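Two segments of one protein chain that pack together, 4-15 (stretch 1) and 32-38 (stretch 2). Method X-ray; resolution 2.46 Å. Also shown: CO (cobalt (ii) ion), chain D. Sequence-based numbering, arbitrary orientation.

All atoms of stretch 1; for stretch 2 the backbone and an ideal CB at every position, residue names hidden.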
# COMPACT_ATOMS: atom_id res chain seq x y z
N MSE B 4 3.97 -18.72 -5.79
CA MSE B 4 2.95 -17.88 -6.40
C MSE B 4 2.79 -16.49 -5.74
O MSE B 4 2.04 -16.33 -4.77
CB MSE B 4 1.65 -18.62 -6.39
CG MSE B 4 0.58 -17.95 -7.19
SE MSE B 4 -0.81 -19.26 -7.61
CE MSE B 4 0.12 -20.43 -8.89
N VAL B 5 3.47 -15.49 -6.29
CA VAL B 5 3.74 -14.24 -5.57
C VAL B 5 2.53 -13.33 -5.48
O VAL B 5 1.82 -13.10 -6.46
CB VAL B 5 5.01 -13.49 -6.19
CG1 VAL B 5 5.38 -12.26 -5.41
CG2 VAL B 5 6.18 -14.40 -6.23
N THR B 6 2.27 -12.78 -4.29
CA THR B 6 1.16 -11.85 -4.17
C THR B 6 1.67 -10.45 -3.93
O THR B 6 2.86 -10.24 -3.71
CB THR B 6 0.19 -12.20 -3.00
OG1 THR B 6 0.92 -12.22 -1.76
CG2 THR B 6 -0.53 -13.56 -3.26
N THR B 7 0.76 -9.48 -3.96
CA THR B 7 1.17 -8.12 -3.65
C THR B 7 1.57 -7.98 -2.18
O THR B 7 2.38 -7.12 -1.86
CB THR B 7 0.08 -7.09 -4.00
OG1 THR B 7 -1.11 -7.40 -3.26
CG2 THR B 7 -0.21 -7.12 -5.49
N HIS B 8 0.97 -8.77 -1.29
CA HIS B 8 1.29 -8.71 0.15
C HIS B 8 2.71 -9.30 0.41
O HIS B 8 3.38 -8.91 1.35
CB HIS B 8 0.22 -9.47 0.96
CG HIS B 8 0.31 -9.27 2.44
ND1 HIS B 8 0.14 -8.03 3.04
CD2 HIS B 8 0.54 -10.14 3.45
CE1 HIS B 8 0.25 -8.16 4.35
NE2 HIS B 8 0.49 -9.43 4.63
N ASP B 9 3.12 -10.27 -0.41
CA ASP B 9 4.49 -10.73 -0.42
C ASP B 9 5.46 -9.57 -0.74
O ASP B 9 6.39 -9.33 0.00
CB ASP B 9 4.68 -11.82 -1.47
CG ASP B 9 4.03 -13.13 -1.08
OD1 ASP B 9 3.90 -13.43 0.13
OD2 ASP B 9 3.64 -13.87 -2.01
N ILE B 10 5.23 -8.88 -1.85
CA ILE B 10 6.12 -7.85 -2.31
C ILE B 10 6.31 -6.85 -1.15
O ILE B 10 7.44 -6.42 -0.86
CB ILE B 10 5.53 -7.08 -3.54
CG1 ILE B 10 5.29 -8.00 -4.75
CG2 ILE B 10 6.44 -5.90 -3.92
CD1 ILE B 10 6.50 -8.70 -5.27
N LYS B 11 5.20 -6.53 -0.47
CA LYS B 11 5.19 -5.52 0.58
C LYS B 11 5.92 -5.96 1.85
O LYS B 11 6.72 -5.19 2.41
CB LYS B 11 3.76 -5.09 0.92
CG LYS B 11 3.59 -4.53 2.32
CD LYS B 11 2.22 -3.87 2.48
CE LYS B 11 1.84 -3.72 3.95
NZ LYS B 11 2.44 -2.54 4.60
N GLN B 12 5.64 -7.19 2.29
CA GLN B 12 6.34 -7.75 3.44
C GLN B 12 7.86 -7.93 3.23
O GLN B 12 8.64 -7.63 4.12
CB GLN B 12 5.68 -9.06 3.87
CG GLN B 12 4.28 -8.85 4.46
CD GLN B 12 3.69 -10.12 5.09
OE1 GLN B 12 3.81 -11.23 4.54
NE2 GLN B 12 3.03 -9.95 6.25
N TRP B 13 8.26 -8.45 2.07
CA TRP B 13 9.65 -8.77 1.76
C TRP B 13 10.52 -7.51 1.71
O TRP B 13 11.61 -7.48 2.27
CB TRP B 13 9.76 -9.52 0.43
CG TRP B 13 9.17 -10.90 0.40
CD1 TRP B 13 8.93 -11.72 1.47
CD2 TRP B 13 8.72 -11.63 -0.76
NE1 TRP B 13 8.38 -12.91 1.06
CE2 TRP B 13 8.24 -12.89 -0.31
CE3 TRP B 13 8.69 -11.35 -2.13
CZ2 TRP B 13 7.72 -13.86 -1.18
CZ3 TRP B 13 8.19 -12.31 -3.00
CH2 TRP B 13 7.71 -13.55 -2.52
N ILE B 14 10.02 -6.47 1.06
CA ILE B 14 10.76 -5.22 0.96
C ILE B 14 10.88 -4.54 2.32
O ILE B 14 11.94 -4.08 2.68
CB ILE B 14 10.13 -4.26 -0.04
CG1 ILE B 14 10.14 -4.85 -1.45
CG2 ILE B 14 10.85 -2.93 -0.00
CD1 ILE B 14 9.33 -3.96 -2.47
N GLU B 15 9.79 -4.50 3.09
CA GLU B 15 9.86 -3.93 4.43
C GLU B 15 10.72 -4.74 5.42
O GLU B 15 11.24 -4.20 6.38
CB GLU B 15 8.47 -3.67 5.00
CG GLU B 15 7.68 -2.66 4.17
CD GLU B 15 6.23 -2.52 4.61
OE1 GLU B 15 5.74 -3.40 5.36
OE2 GLU B 15 5.59 -1.52 4.21
N UNK B 32 3.81 -9.44 -13.31
CA UNK B 32 4.23 -8.04 -13.42
C UNK B 32 3.70 -7.22 -12.23
O UNK B 32 2.55 -7.30 -11.88
CB UNK B 32 3.74 -7.44 -14.74
N UNK B 33 4.58 -6.50 -11.55
CA UNK B 33 4.20 -5.76 -10.36
C UNK B 33 4.72 -4.31 -10.47
O UNK B 33 5.61 -4.02 -11.27
CB UNK B 33 4.74 -6.45 -9.11
N UNK B 34 4.12 -3.43 -9.67
CA UNK B 34 4.58 -2.05 -9.45
C UNK B 34 4.52 -1.81 -7.97
O UNK B 34 3.57 -2.21 -7.30
CB UNK B 34 3.74 -1.02 -10.21
N UNK B 35 5.53 -1.12 -7.46
CA UNK B 35 5.59 -0.80 -6.05
C UNK B 35 6.04 0.65 -5.89
O UNK B 35 6.84 1.14 -6.68
CB UNK B 35 6.53 -1.75 -5.31
N UNK B 36 5.47 1.34 -4.90
CA UNK B 36 5.88 2.68 -4.55
C UNK B 36 6.45 2.48 -3.18
O UNK B 36 5.79 1.90 -2.32
CB UNK B 36 4.75 3.71 -4.60
N UNK B 37 7.73 2.85 -3.03
CA UNK B 37 8.49 2.59 -1.81
C UNK B 37 8.98 3.91 -1.25
O UNK B 37 9.52 4.74 -1.99
CB UNK B 37 9.66 1.64 -2.07
N UNK B 38 8.74 4.11 0.05
CA UNK B 38 9.26 5.26 0.77
C UNK B 38 10.38 4.74 1.67
O UNK B 38 10.19 3.72 2.35
CB UNK B 38 8.17 5.97 1.57
CO CO D . 6.45 -10.65 -18.94

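Stretch 2 has extended backbone angles throughout, and its CA-to-CB bonds alternate, so 33, 35 and 37 point toward the helix of stretch 1 while the intervening positions do not. The axes of helix and strand approach to 9.9 Å and their N-to-C directions differ by 43°, a separation bridged largely by side chains, though some backbone atoms of stretch 1 also meet the side chain at 33.

Position 32 has nothing of stretch 1 within 5.5 Å of its ideal CB, so stretch 1 sets no limit there. The cobalt ion, however, lies 5.9 Å from that CB, which favours a side chain long enough to bring a ligating atom to it: histidine, or at full stretch perhaps glutamate. The residue is H32, whose NE2 binds CO at 2.2 Å.

At position 33 the CA-to-CB bond points toward stretch 1, and the ideal CB lies 4.7 Å from I10 CG1. The nearest CA across the gap is that of T7, 7.7 Å from the CA of 33. Between them is a space lined by I10, the V5 side chain and the start of the helix, which a long apolar group would fill; leucine, methionine or phenylalanine would suit. The residue is F33, chi1 -63° (m), and its 100 Å² covered by stretch 1 is the largest share of any residue here. I10 CG1 sits over one ring face, 4.2 Å from the ring centroid and 25° off the normal, a CH-pi contact. V5 O approaches the edge, 3.6 Å from F33 CZ, while V5 CG1 packs 3.9 Å from the same CZ.

Position 34 points away, with no neighbour from stretch 1; many residues, polar ones included, would serve. It is E34.

Position 35 points toward the helix, and its ideal CB is already 4.4 Å from I10 CG2 and 4.6 Å from I14 CD1. With two isoleucines this near, a small apolar residue suits best, though the coordinates alone do not exclude a somewhat larger one. It is A35, whose CB packs against I10 CG2.

Position 36 is out of reach of stretch 1, which therefore does not select among side chains. It is V36.

Position 37 points toward stretch 1 again, but the ideal CB stands 5.2 Å from I14 CG2, and the I14 and 37 CA atoms are 8.6 Å apart. This leaves room for a branched aliphatic group: valine, isoleucine or leucine. It is V37, chi1 -174° (t), with CG1 at 4.3 Å from I14 CG2.

Position 38 is out of reach and unconstrained by stretch 1; it is L38.

Stretch 2 (32-38) HFEAVVL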
# COMPACT_ATOMS: atom_id res chain seq x y z
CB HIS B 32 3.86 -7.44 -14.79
CG HIS B 32 4.67 -7.99 -15.94
ND1 HIS B 32 5.60 -7.23 -16.63
CD2 HIS B 32 4.73 -9.23 -16.49
CE1 HIS B 32 6.17 -7.97 -17.57
NE2 HIS B 32 5.65 -9.19 -17.51
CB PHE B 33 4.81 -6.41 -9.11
CG PHE B 33 4.33 -7.80 -8.83
CD1 PHE B 33 3.24 -8.02 -7.97
CD2 PHE B 33 4.98 -8.90 -9.38
CE1 PHE B 33 2.82 -9.33 -7.67
CE2 PHE B 33 4.55 -10.22 -9.11
CZ PHE B 33 3.47 -10.44 -8.26
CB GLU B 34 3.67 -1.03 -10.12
CG GLU B 34 3.54 -1.16 -11.62
CD GLU B 34 2.29 -0.46 -12.14
OE1 GLU B 34 1.39 -0.12 -11.33
OE2 GLU B 34 2.21 -0.23 -13.37
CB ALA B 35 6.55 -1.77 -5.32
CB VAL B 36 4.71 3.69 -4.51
CG1 VAL B 36 5.23 5.09 -4.24
CG2 VAL B 36 3.90 3.65 -5.83
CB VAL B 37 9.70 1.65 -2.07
CG1 VAL B 37 10.36 1.29 -0.74
CG2 VAL B 37 9.25 0.39 -2.75
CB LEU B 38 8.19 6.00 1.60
CG LEU B 38 6.88 6.50 0.95
CD1 LEU B 38 6.07 7.56 1.79
CD2 LEU B 38 7.05 6.98 -0.47
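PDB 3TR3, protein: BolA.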